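Local coordinates for protein putative dehydratase (PDB 2POZ) that is of unknown function but, as a member of the mandelate racemase/muconate lactonizing enzyme family, probably acts as a lyase, perhaps a dehydratase, at residues A49-I52 / K53-E57; G209-T212 / D213-I216; I216-C219 / R220-E224; G286-E289 / T290-I293; N374-P377 / Y378-A381. All coordinates share one frame; numbering follows the deposited sequence.

Contact 1: A49-I52 / K53-E57; sequences AGMI and KDLSE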
loop_
_atom_site.group_PDB
_atom_site.type_symbol
_atom_site.label_atom_id
_atom_site.label_comp_id
_atom_site.label_asym_id
_atom_site.label_seq_id
_atom_site.Cartn_x
_atom_site.Cartn_y
_atom_site.Cartn_z
ATOM N N ALA A 49 40.980 -5.450 10.302
ATOM C CA ALA A 49 41.998 -6.297 10.928
ATOM C C ALA A 49 41.647 -6.516 12.404
ATOM O O ALA A 49 41.744 -7.629 12.918
ATOM C CB ALA A 49 43.377 -5.641 10.813
ATOM N N GLY A 50 41.243 -5.440 13.077
ATOM C CA GLY A 50 40.873 -5.532 14.479
ATOM C C GLY A 50 39.674 -6.443 14.710
ATOM O O GLY A 50 39.622 -7.188 15.697
HETATM N N MSE A 51 38.708 -6.392 13.798
HETATM C CA MSE A 51 37.506 -7.212 13.922
HETATM C C MSE A 51 37.829 -8.692 13.798
HETATM O O MSE A 51 37.333 -9.502 14.569
HETATM C CB MSE A 51 36.466 -6.835 12.868
HETATM C CG MSE A 51 35.166 -7.630 12.994
HETATM SE SE MSE A 51 34.260 -7.359 14.702
HETATM C CE MSE A 51 35.131 -8.665 15.803
ATOM N N ILE A 52 38.654 -9.052 12.823
ATOM C CA ILE A 52 39.011 -10.450 12.661
ATOM C C ILE A 52 39.699 -10.935 13.938
ATOM O O ILE A 52 39.444 -12.044 14.405
ATOM C CB ILE A 52 39.926 -10.655 11.449
ATOM C CG1 ILE A 52 39.172 -10.241 10.174
ATOM C CG2 ILE A 52 40.366 -12.132 11.360
ATOM C CD1 ILE A 52 40.013 -10.329 8.916
ATOM N N LYS A 53 40.558 -10.094 14.505
ATOM C CA LYS A 53 41.264 -10.429 15.742
ATOM C C LYS A 53 40.279 -10.704 16.884
ATOM O O LYS A 53 40.374 -11.736 17.555
ATOM C CB LYS A 53 42.203 -9.283 16.143
ATOM C CG LYS A 53 43.009 -9.536 17.411
ATOM C CD LYS A 53 43.909 -8.343 17.719
ATOM C CE LYS A 53 44.831 -8.618 18.904
ATOM N NZ LYS A 53 44.075 -8.817 20.169
ATOM N N ASP A 54 39.339 -9.786 17.098
ATOM C CA ASP A 54 38.352 -9.943 18.171
ATOM C C ASP A 54 37.484 -11.176 17.957
ATOM O O ASP A 54 37.221 -11.927 18.895
ATOM C CB ASP A 54 37.455 -8.704 18.280
ATOM C CG ASP A 54 38.219 -7.456 18.724
ATOM O OD1 ASP A 54 39.298 -7.595 19.336
ATOM O OD2 ASP A 54 37.726 -6.331 18.475
ATOM N N LEU A 55 37.032 -11.375 16.724
ATOM C CA LEU A 55 36.203 -12.532 16.392
ATOM C C LEU A 55 36.974 -13.831 16.615
ATOM O O LEU A 55 36.460 -14.785 17.211
ATOM C CB LEU A 55 35.741 -12.464 14.927
ATOM C CG LEU A 55 34.612 -11.488 14.563
ATOM C CD1 LEU A 55 34.464 -11.421 13.043
ATOM C CD2 LEU A 55 33.293 -11.940 15.225
ATOM N N SER A 56 38.213 -13.864 16.142
ATOM C CA SER A 56 39.029 -15.067 16.284
ATOM C C SER A 56 39.292 -15.448 17.733
ATOM O O SER A 56 39.148 -16.611 18.102
ATOM C CB SER A 56 40.365 -14.893 15.557
ATOM O OG SER A 56 40.166 -14.732 14.167
ATOM N N GLU A 57 39.671 -14.469 18.549
ATOM C CA GLU A 57 39.979 -14.726 19.952
ATOM C C GLU A 57 38.754 -15.152 20.740
ATOM O O GLU A 57 38.848 -15.944 21.678
ATOM C CB GLU A 57 40.608 -13.481 20.592
ATOM C CG GLU A 57 41.820 -12.956 19.820
ATOM C CD GLU A 57 42.585 -11.870 20.557
ATOM O OE1 GLU A 57 41.949 -10.970 21.140
ATOM O OE2 GLU A 57 43.833 -11.910 20.540
#
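Ser56 and Ile52 meet across one turn of helix, where Ile52 O is gripped twice by the same residue. Ser56 N and Ser56 OG each lie 2.8 Å from Ile52 O and reach it from opposite faces of the carbonyl plane, the hydroxyl standing 38° out of it. OG gets there because it lies anti to its own carbonyl carbon (chi1 -63°), which swings it back over the preceding turn. Serine suits this buried place: its hydroxyl finds an acceptor within its own helix. On another side, Met51, present as selenomethionine, runs out anti to the backbone N (chi1 -178°), and its bent chain passes Leu55, with Met51 CG 3.9 Å from Leu55 CD1. Were Leu55 cut back to alanine, Met51 is likely to lose one of its apolar neighbours and a gap to open toward Ile93 and Ile96. The charges lie on other flanks. Lys53 NZ forms a salt bridge to Glu57 OE2, 3.1 Å away, one turn on; Asp54 OD1 is hydrogen-bonded to Thr46 OG1 of the second subunit, whose Val43 also packs on Met51 and Leu55. Within the N-terminal domain, helix 45-59 therefore presents Ile52 and Ser56 to strand 5-12, Leu55 to Ile93 and Ile96 of helix 87-108, and the methylenes of Lys53 to Trp380 and Ala381 of strand 379-383.

Contact 2: G209-T212 / D213-I216; sequences GLTT and DETI
Thr215 folds back from the first turn of helix 212-222 onto the loop that leads into it, and this is the tight part of the contact. Its OG1 accepts the N-H of Leu210 at 3.0 Å from Leu210 N, and gives its own proton to a water 2.8 Å from Thr215 OG1, which in turn donates to Leu210 O. Gly209 fits beside them: its phi is positive (65°), and a beta carbon there would crowd Thr215 OG1. Thr211, at the N-cap position, hands its hydroxyl to Asp213 instead of capping the helix, with Thr211 OG1 2.7 Å from Asp213 OD1. Asp213 CG sits between its own N and carbonyl carbon (chi1 55°), which turns the carboxylate back toward Thr211. In the C-terminal barrel domain, of the kind found throughout the enolase superfamily, this loop and helix lie between strands 201-205 and 227-231. The other oxygen, Asp213 OD2, bridges to Arg303 of the third subunit, which Glu214 also engages. With a leucine in place of Asp213, Thr211 OG1 would probably lose its acceptor and Arg303 of the third subunit one of its two carboxylates. The partly exposed side is looser, touching through methyl groups: Thr212 and Ile216 run side by side, Thr212 CG2 lying 3.8 Å from Ile216 CD1, beside helix 239-248, while Thr212 OG1 is hydrogen-bonded to Asn301 of the third subunit.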
loop_
_atom_site.group_PDB
_atom_site.type_symbol
_atom_site.label_atom_id
_atom_site.label_comp_id
_atom_site.label_asym_id
_atom_site.label_seq_id
_atom_site.Cartn_x
_atom_site.Cartn_y
_atom_site.Cartn_z
ATOM N N GLY A 209 25.823 8.796 -6.234
ATOM C CA GLY A 209 25.212 9.856 -7.018
ATOM C C GLY A 209 25.055 11.205 -6.338
ATOM O O GLY A 209 25.808 11.573 -5.438
ATOM N N LEU A 210 24.054 11.947 -6.787
ATOM C CA LEU A 210 23.756 13.267 -6.256
ATOM C C LEU A 210 22.388 13.166 -5.590
ATOM O O LEU A 210 21.999 12.091 -5.135
ATOM C CB LEU A 210 23.697 14.269 -7.407
ATOM C CG LEU A 210 24.831 14.185 -8.432
ATOM C CD1 LEU A 210 24.535 15.151 -9.572
ATOM C CD2 LEU A 210 26.167 14.506 -7.773
ATOM N N THR A 211 21.666 14.281 -5.513
ATOM C CA THR A 211 20.324 14.238 -4.952
ATOM C C THR A 211 19.481 13.570 -6.036
ATOM O O THR A 211 19.884 13.520 -7.203
ATOM C CB THR A 211 19.781 15.648 -4.621
ATOM O OG1 THR A 211 20.081 16.556 -5.689
ATOM C CG2 THR A 211 20.414 16.159 -3.336
ATOM N N THR A 212 18.323 13.055 -5.651
ATOM C CA THR A 212 17.449 12.339 -6.568
ATOM C C THR A 212 17.159 13.042 -7.882
ATOM O O THR A 212 17.355 12.462 -8.951
ATOM C CB THR A 212 16.126 11.980 -5.869
ATOM O OG1 THR A 212 16.417 11.204 -4.700
ATOM C CG2 THR A 212 15.234 11.151 -6.792
ATOM N N ASP A 213 16.703 14.286 -7.807
ATOM C CA ASP A 213 16.378 15.041 -9.010
ATOM C C ASP A 213 17.535 15.130 -10.020
ATOM O O ASP A 213 17.370 14.780 -11.192
ATOM C CB ASP A 213 15.879 16.445 -8.622
ATOM C CG ASP A 213 16.867 17.217 -7.733
ATOM O OD1 ASP A 213 17.761 16.596 -7.113
ATOM O OD2 ASP A 213 16.736 18.458 -7.645
ATOM N N GLU A 214 18.704 15.572 -9.567
ATOM C CA GLU A 214 19.845 15.701 -10.460
ATOM C C GLU A 214 20.358 14.354 -10.960
ATOM O O GLU A 214 20.860 14.256 -12.077
ATOM C CB GLU A 214 20.973 16.477 -9.778
ATOM C CG GLU A 214 20.681 17.958 -9.573
ATOM C CD GLU A 214 20.263 18.664 -10.858
ATOM O OE1 GLU A 214 20.890 18.432 -11.916
ATOM O OE2 GLU A 214 19.304 19.463 -10.809
ATOM N N THR A 215 20.217 13.309 -10.148
ATOM C CA THR A 215 20.670 11.988 -10.564
ATOM C C THR A 215 19.797 11.487 -11.714
ATOM O O THR A 215 20.296 10.950 -12.702
ATOM C CB THR A 215 20.621 10.983 -9.400
ATOM O OG1 THR A 215 21.635 11.316 -8.444
ATOM C CG2 THR A 215 20.845 9.566 -9.911
ATOM N N ILE A 216 18.490 11.668 -11.580
ATOM C CA ILE A 216 17.558 11.254 -12.620
ATOM C C ILE A 216 17.903 12.032 -13.892
ATOM O O ILE A 216 18.012 11.459 -14.973
ATOM C CB ILE A 216 16.106 11.559 -12.199
ATOM C CG1 ILE A 216 15.681 10.605 -11.081
ATOM C CG2 ILE A 216 15.166 11.435 -13.399
ATOM C CD1 ILE A 216 14.341 10.943 -10.471
HETATM O O HOH W 1 20.706 9.958 -6.173
#

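Contact 3: I216-C219 / R220-E224; sequences IRFC and RKIGE
Arg220 lies back along Ile216, one turn earlier on helix 212-222, the crossover helix of the beta-alpha-beta unit that joins strands 201-205 and 227-231 in the barrel domain. The side chains run side by side and point the same way. Arg220 is extended from CG to NE, which carries its flat guanidinium far enough for one face to settle on a methyl: Ile216 CG2 sits 3.5 Å from Arg220 CZ, over the centre of the group. An arginine suits this partly exposed flank, since its flat head can rest on an apolar branch while the N-H groups round its rim can still bond in the plane of the group; NH2 makes a weak hydrogen bond to Gln248. Phe218 serves the buried side. Its CG stands anti to the backbone N (chi1 -177°), the ring crosses Ile222 obliquely, and a methyl of that residue lies over part of one face. Ile222 CG2 makes a CH-pi contact 21° off the normal, displaced toward the rim, with Ile222 CG2 3.9 Å from Phe218 CZ. Ala185 and Val189 of helix 179-196 also pack on the ring. Cys219, small and apolar, packs on Leu206, Ile249 and Leu251. The charged chains lead outward: Lys221 makes a cation-pi contact with Tyr186, and Arg217 a salt bridge with Glu214. Ile222 takes the crowded position for CG1, between its backbone N and carbonyl carbon (chi1 64°), which tucks Ile222 CG1 to 3.5 Å from both Phe218 O and Cys219 O.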
loop_
_atom_site.group_PDB
_atom_site.type_symbol
_atom_site.label_atom_id
_atom_site.label_comp_id
_atom_site.label_asym_id
_atom_site.label_seq_id
_atom_site.Cartn_x
_atom_site.Cartn_y
_atom_site.Cartn_z
ATOM N N ILE A 216 18.490 11.668 -11.580
ATOM C CA ILE A 216 17.558 11.254 -12.620
ATOM C C ILE A 216 17.903 12.032 -13.892
ATOM O O ILE A 216 18.012 11.459 -14.973
ATOM C CB ILE A 216 16.106 11.559 -12.199
ATOM C CG1 ILE A 216 15.681 10.605 -11.081
ATOM C CG2 ILE A 216 15.166 11.435 -13.399
ATOM C CD1 ILE A 216 14.341 10.943 -10.471
ATOM N N ARG A 217 18.098 13.337 -13.747
ATOM C CA ARG A 217 18.444 14.178 -14.884
ATOM C C ARG A 217 19.697 13.656 -15.593
ATOM O O ARG A 217 19.714 13.533 -16.813
ATOM C CB ARG A 217 18.664 15.619 -14.421
ATOM C CG ARG A 217 19.194 16.562 -15.498
ATOM C CD ARG A 217 19.212 17.989 -14.979
ATOM N NE ARG A 217 17.911 18.634 -15.139
ATOM C CZ ARG A 217 17.347 19.446 -14.249
ATOM N NH1 ARG A 217 17.956 19.727 -13.102
ATOM N NH2 ARG A 217 16.169 19.988 -14.517
ATOM N N PHE A 218 20.735 13.334 -14.825
ATOM C CA PHE A 218 21.985 12.833 -15.401
ATOM C C PHE A 218 21.823 11.483 -16.112
ATOM O O PHE A 218 22.369 11.282 -17.194
ATOM C CB PHE A 218 23.061 12.714 -14.315
ATOM C CG PHE A 218 24.406 12.277 -14.834
ATOM C CD1 PHE A 218 25.186 13.139 -15.601
ATOM C CD2 PHE A 218 24.895 11.006 -14.559
ATOM C CE1 PHE A 218 26.439 12.733 -16.084
ATOM C CE2 PHE A 218 26.146 10.592 -15.039
ATOM C CZ PHE A 218 26.914 11.455 -15.799
ATOM N N CYS A 219 21.074 10.562 -15.510
ATOM C CA CYS A 219 20.871 9.249 -16.115
ATOM C C CYS A 219 20.098 9.354 -17.429
ATOM O O CYS A 219 20.347 8.606 -18.374
ATOM C CB CYS A 219 20.139 8.327 -15.137
ATOM S SG CYS A 219 21.151 7.878 -13.689
ATOM N N ARG A 220 19.151 10.278 -17.486
ATOM C CA ARG A 220 18.389 10.456 -18.712
ATOM C C ARG A 220 19.298 11.040 -19.791
ATOM O O ARG A 220 19.201 10.673 -20.957
ATOM C CB ARG A 220 17.195 11.383 -18.468
ATOM C CG ARG A 220 16.055 10.708 -17.709
ATOM C CD ARG A 220 14.928 11.688 -17.397
ATOM N NE ARG A 220 13.788 11.009 -16.791
ATOM C CZ ARG A 220 12.868 11.613 -16.050
ATOM N NH1 ARG A 220 12.957 12.918 -15.822
ATOM N NH2 ARG A 220 11.869 10.913 -15.522
ATOM N N LYS A 221 20.192 11.939 -19.395
ATOM C CA LYS A 221 21.097 12.554 -20.355
ATOM C C LYS A 221 22.031 11.538 -20.994
ATOM O O LYS A 221 22.258 11.595 -22.201
ATOM C CB LYS A 221 21.916 13.660 -19.689
ATOM C CG LYS A 221 22.658 14.571 -20.664
ATOM C CD LYS A 221 23.257 15.771 -19.936
ATOM C CE LYS A 221 24.009 16.697 -20.891
ATOM N NZ LYS A 221 23.130 17.231 -21.979
ATOM N N ILE A 222 22.559 10.599 -20.207
ATOM C CA ILE A 222 23.482 9.611 -20.764
ATOM C C ILE A 222 22.804 8.392 -21.382
ATOM O O ILE A 222 23.470 7.553 -21.989
ATOM C CB ILE A 222 24.505 9.104 -19.708
ATOM C CG1 ILE A 222 23.785 8.365 -18.570
ATOM C CG2 ILE A 222 25.314 10.278 -19.174
ATOM C CD1 ILE A 222 24.729 7.631 -17.602
ATOM N N GLY A 223 21.485 8.300 -21.232
ATOM C CA GLY A 223 20.754 7.167 -21.774
ATOM C C GLY A 223 20.992 6.910 -23.252
ATOM O O GLY A 223 20.952 5.769 -23.708
ATOM N N GLU A 224 21.252 7.980 -23.995
ATOM C CA GLU A 224 21.490 7.898 -25.430
ATOM C C GLU A 224 22.887 7.367 -25.756
ATOM O O GLU A 224 23.204 7.102 -26.914
ATOM C CB GLU A 224 21.298 9.282 -26.060
ATOM C CG GLU A 224 19.883 9.873 -25.891
ATOM C CD GLU A 224 19.446 10.018 -24.430
ATOM O OE1 GLU A 224 20.226 10.555 -23.610
ATOM O OE2 GLU A 224 18.313 9.602 -24.102
#

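Contact 4: G286-E289 / T290-I293; sequences GLME and TKKI
The first turn of helix 287-298 begins at Gly286, the N-cap residue, whose carbonyl is held by Thr290. Gly286 O accepts two bonds from that one residue. Thr290 OG1, 2.7 Å from Gly286 O, is only slightly tilted from the carbonyl plane. Thr290 N, 3.1 Å from the same Gly286 O, stands well above it, by 38°. A chi1 of -61° sets OG1 beside the backbone N, facing the previous turn. Glycine fits the cap since, at its backbone angles, a side chain would strike the carbonyl oxygen of the residue before. Glu97 takes the N-H groups of Leu287 and Met288, one on each carboxylate oxygen, a place where the helix dipole would be expected to favour a carboxylate. The helix is the crossover between strands 276-277 and 303-304 of the barrel, a beta-alpha-beta unit. On its flank Met288, a selenomethionine here, crosses Lys292, Met288 CG lying 3.7 Å from Lys292 CE, so the extended lysine stem is packed before its charge leaves for Glu69 of the same chain. Lys292 NZ and Glu289 OE1 are 4.7 Å apart, too far to touch; a water 2.8 Å from Glu289 OE1 donates to it and accepts from Lys292 NZ. Glu289 OE2 forms a salt bridge with Arg262. The methylenes of Lys291 pass Met288, and its NZ is hydrogen-bonded to Asn324 of the same chain and salt-bridged to Glu69 of the fourth subunit.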
loop_
_atom_site.group_PDB
_atom_site.type_symbol
_atom_site.label_atom_id
_atom_site.label_comp_id
_atom_site.label_asym_id
_atom_site.label_seq_id
_atom_site.Cartn_x
_atom_site.Cartn_y
_atom_site.Cartn_z
ATOM N N GLY A 286 30.296 -13.907 3.330
ATOM C CA GLY A 286 31.088 -15.082 3.017
ATOM C C GLY A 286 30.609 -15.750 1.745
ATOM O O GLY A 286 29.721 -15.235 1.067
ATOM N N LEU A 287 31.194 -16.899 1.425
ATOM C CA LEU A 287 30.846 -17.634 0.217
ATOM C C LEU A 287 29.455 -18.260 0.231
ATOM O O LEU A 287 28.693 -18.101 -0.711
ATOM C CB LEU A 287 31.876 -18.730 -0.050
ATOM C CG LEU A 287 33.198 -18.320 -0.691
ATOM C CD1 LEU A 287 34.115 -19.537 -0.755
ATOM C CD2 LEU A 287 32.939 -17.769 -2.091
HETATM N N MSE A 288 29.127 -18.984 1.288
HETATM C CA MSE A 288 27.813 -19.612 1.361
HETATM C C MSE A 288 26.724 -18.553 1.533
HETATM O O MSE A 288 25.676 -18.638 0.899
HETATM C CB MSE A 288 27.764 -20.626 2.507
HETATM C CG MSE A 288 26.393 -21.281 2.711
HETATM SE SE MSE A 288 25.664 -22.124 1.120
HETATM C CE MSE A 288 26.408 -23.918 1.357
ATOM N N GLU A 289 26.971 -17.552 2.373
ATOM C CA GLU A 289 25.988 -16.492 2.570
ATOM C C GLU A 289 25.709 -15.812 1.218
ATOM O O GLU A 289 24.564 -15.515 0.885
ATOM C CB GLU A 289 26.509 -15.471 3.586
ATOM C CG GLU A 289 25.555 -14.315 3.903
ATOM C CD GLU A 289 24.249 -14.772 4.559
ATOM O OE1 GLU A 289 24.223 -15.869 5.165
ATOM O OE2 GLU A 289 23.255 -14.020 4.482
ATOM N N THR A 290 26.752 -15.581 0.428
ATOM C CA THR A 290 26.554 -14.947 -0.866
ATOM C C THR A 290 25.833 -15.892 -1.824
ATOM O O THR A 290 25.017 -15.454 -2.633
ATOM C CB THR A 290 27.887 -14.473 -1.467
ATOM O OG1 THR A 290 28.482 -13.515 -0.579
ATOM C CG2 THR A 290 27.656 -13.795 -2.824
ATOM N N LYS A 291 26.125 -17.188 -1.733
ATOM C CA LYS A 291 25.430 -18.148 -2.580
ATOM C C LYS A 291 23.930 -18.080 -2.226
ATOM O O LYS A 291 23.071 -18.113 -3.115
ATOM C CB LYS A 291 25.956 -19.570 -2.349
ATOM C CG LYS A 291 25.169 -20.642 -3.105
ATOM C CD LYS A 291 25.763 -22.039 -2.908
ATOM C CE LYS A 291 24.873 -23.105 -3.547
ATOM N NZ LYS A 291 24.577 -22.828 -4.990
ATOM N N LYS A 292 23.627 -17.971 -0.932
ATOM C CA LYS A 292 22.236 -17.874 -0.471
ATOM C C LYS A 292 21.600 -16.589 -0.994
ATOM O O LYS A 292 20.447 -16.588 -1.441
ATOM C CB LYS A 292 22.173 -17.888 1.056
ATOM C CG LYS A 292 22.584 -19.228 1.668
ATOM C CD LYS A 292 22.734 -19.136 3.171
ATOM C CE LYS A 292 22.969 -20.514 3.770
ATOM N NZ LYS A 292 23.234 -20.414 5.225
ATOM N N ILE A 293 22.352 -15.492 -0.927
ATOM C CA ILE A 293 21.864 -14.215 -1.423
ATOM C C ILE A 293 21.543 -14.333 -2.922
ATOM O O ILE A 293 20.509 -13.861 -3.374
ATOM C CB ILE A 293 22.914 -13.099 -1.196
ATOM C CG1 ILE A 293 23.010 -12.785 0.298
ATOM C CG2 ILE A 293 22.551 -11.838 -1.999
ATOM C CD1 ILE A 293 24.115 -11.826 0.655
HETATM O O HOH W 2 25.584 -18.336 5.593
#

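Contact 5: N374-P377 / Y378-A381; sequences NIEP and YLWA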
loop_
_atom_site.group_PDB
_atom_site.type_symbol
_atom_site.label_atom_id
_atom_site.label_comp_id
_atom_site.label_asym_id
_atom_site.label_seq_id
_atom_site.Cartn_x
_atom_site.Cartn_y
_atom_site.Cartn_z
ATOM N N ASN A 374 55.572 -13.582 1.209
ATOM C CA ASN A 374 55.069 -12.279 0.782
ATOM C C ASN A 374 54.118 -11.589 1.754
ATOM O O ASN A 374 54.049 -10.363 1.785
ATOM C CB ASN A 374 54.408 -12.397 -0.590
ATOM C CG ASN A 374 55.421 -12.574 -1.701
ATOM O OD1 ASN A 374 56.627 -12.548 -1.452
ATOM N ND2 ASN A 374 54.944 -12.748 -2.930
ATOM N N ILE A 375 53.393 -12.365 2.556
ATOM C CA ILE A 375 52.453 -11.765 3.494
ATOM C C ILE A 375 52.959 -11.709 4.935
ATOM O O ILE A 375 52.490 -10.890 5.728
ATOM C CB ILE A 375 51.095 -12.507 3.484
ATOM C CG1 ILE A 375 51.277 -13.943 3.988
ATOM C CG2 ILE A 375 50.501 -12.492 2.076
ATOM C CD1 ILE A 375 49.990 -14.725 4.097
ATOM N N GLU A 376 53.911 -12.575 5.276
ATOM C CA GLU A 376 54.456 -12.609 6.630
ATOM C C GLU A 376 54.909 -11.237 7.146
ATOM O O GLU A 376 54.703 -10.919 8.316
ATOM C CB GLU A 376 55.610 -13.613 6.702
ATOM C CG GLU A 376 56.167 -13.853 8.099
ATOM C CD GLU A 376 55.105 -14.283 9.101
ATOM O OE1 GLU A 376 54.145 -14.987 8.705
ATOM O OE2 GLU A 376 55.244 -13.927 10.293
ATOM N N PRO A 377 55.526 -10.404 6.282
ATOM C CA PRO A 377 55.974 -9.080 6.724
ATOM C C PRO A 377 54.805 -8.203 7.177
ATOM O O PRO A 377 54.993 -7.217 7.893
ATOM C CB PRO A 377 56.649 -8.502 5.477
ATOM C CG PRO A 377 57.158 -9.711 4.772
ATOM C CD PRO A 377 55.993 -10.679 4.912
ATOM N N TYR A 378 53.600 -8.574 6.762
ATOM C CA TYR A 378 52.413 -7.802 7.096
ATOM C C TYR A 378 51.555 -8.403 8.215
ATOM O O TYR A 378 50.433 -7.947 8.471
ATOM C CB TYR A 378 51.602 -7.587 5.817
ATOM C CG TYR A 378 52.392 -6.816 4.778
ATOM C CD1 TYR A 378 52.651 -5.451 4.938
ATOM C CD2 TYR A 378 52.952 -7.465 3.675
ATOM C CE1 TYR A 378 53.455 -4.752 4.022
ATOM C CE2 TYR A 378 53.753 -6.780 2.762
ATOM C CZ TYR A 378 54.000 -5.426 2.943
ATOM O OH TYR A 378 54.803 -4.760 2.042
ATOM N N LEU A 379 52.097 -9.416 8.887
ATOM C CA LEU A 379 51.402 -10.049 10.003
ATOM C C LEU A 379 51.024 -8.925 10.953
ATOM O O LEU A 379 51.880 -8.165 11.378
ATOM C CB LEU A 379 52.333 -11.039 10.711
ATOM C CG LEU A 379 51.750 -11.843 11.875
ATOM C CD1 LEU A 379 50.576 -12.709 11.383
ATOM C CD2 LEU A 379 52.850 -12.721 12.476
ATOM N N TRP A 380 49.743 -8.827 11.290
ATOM C CA TRP A 380 49.250 -7.767 12.165
ATOM C C TRP A 380 48.847 -8.298 13.545
ATOM O O TRP A 380 48.905 -7.581 14.540
ATOM C CB TRP A 380 48.049 -7.094 11.498
ATOM C CG TRP A 380 47.556 -5.850 12.168
ATOM C CD1 TRP A 380 48.065 -4.581 12.036
ATOM C CD2 TRP A 380 46.420 -5.739 13.035
ATOM N NE1 TRP A 380 47.307 -3.693 12.762
ATOM C CE2 TRP A 380 46.291 -4.377 13.384
ATOM C CE3 TRP A 380 45.492 -6.660 13.546
ATOM C CZ2 TRP A 380 45.271 -3.910 14.223
ATOM C CZ3 TRP A 380 44.481 -6.201 14.374
ATOM C CH2 TRP A 380 44.377 -4.832 14.705
ATOM N N ALA A 381 48.420 -9.550 13.601
ATOM C CA ALA A 381 48.039 -10.152 14.873
ATOM C C ALA A 381 47.993 -11.662 14.737
ATOM O O ALA A 381 47.730 -12.185 13.654
ATOM C CB ALA A 381 46.675 -9.619 15.335
#
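Two successive i+3 to i backbone hydrogen bonds, as in a 3-10 turn, carry the chain from Ile375 and Glu376 into Tyr378 and Leu379, and both donors stand high above the carbonyl planes they address. Tyr378 N is 2.8 Å from Ile375 O and 47° out of its plane; Leu379 N is 3.1 Å from Glu376 O and 63° out. Such steep approaches accompany the tight winding of the turn. Proline suits position 377, where its ring-closed nitrogen, having no hydrogen to give, follows the turn of the chain without needing a partner. With chi1 at -61°, the Tyr378 side chain leaves on the side of its backbone N, and this brings the ring back beside the turn. Pro377 CB lies over one face, near the rim, 4.2 Å from Tyr378 CD2, while Asn374 O comes to the ring edge in its plane, 3.6 Å from Tyr378 CD2, where aromatic hydrogens can face an oxygen. Glu376 and Leu379 run alongside one another, with Glu376 OE2 3.5 Å from Leu379 CD2; the carboxylate also has a long, weak ion pair with Lys372. The side-chain amide of Asn374 donates to the backbone of Glu345. Beyond the turn the chain enters strand 379-383, the outermost strand, within this chain, of a four-stranded antiparallel sheet, where Trp380 and Ala381 form a classic beta bulge facing Ile10 of strand 5-12, and where Trp380 packs on helix 45-59 and on Trp380 of the second subunit.

In the fold
Contacts 1 and 5 belong together: Trp380 and Ala381 on strand 379-383 pack on Ala49, Gly50 and Lys53 of helix 45-59, although contact 1 is buried and contact 5 lies at the surface. Contacts 2 and 3 share Ile216 and helix 212-222, the former at its mostly buried start and the latter on its partly exposed remainder, and contact 3 lies across the chain's centre from contact 1, about 44 Å between centres. Contact 4 is wholly buried, yet rich in charge answered by neighbouring helices and another subunit. Threonine and serine hydroxyls grip turns in contacts 1, 2 and 4; contact 3 relies on methyl-to-flat-group packing, and contact 5 on backbone turns.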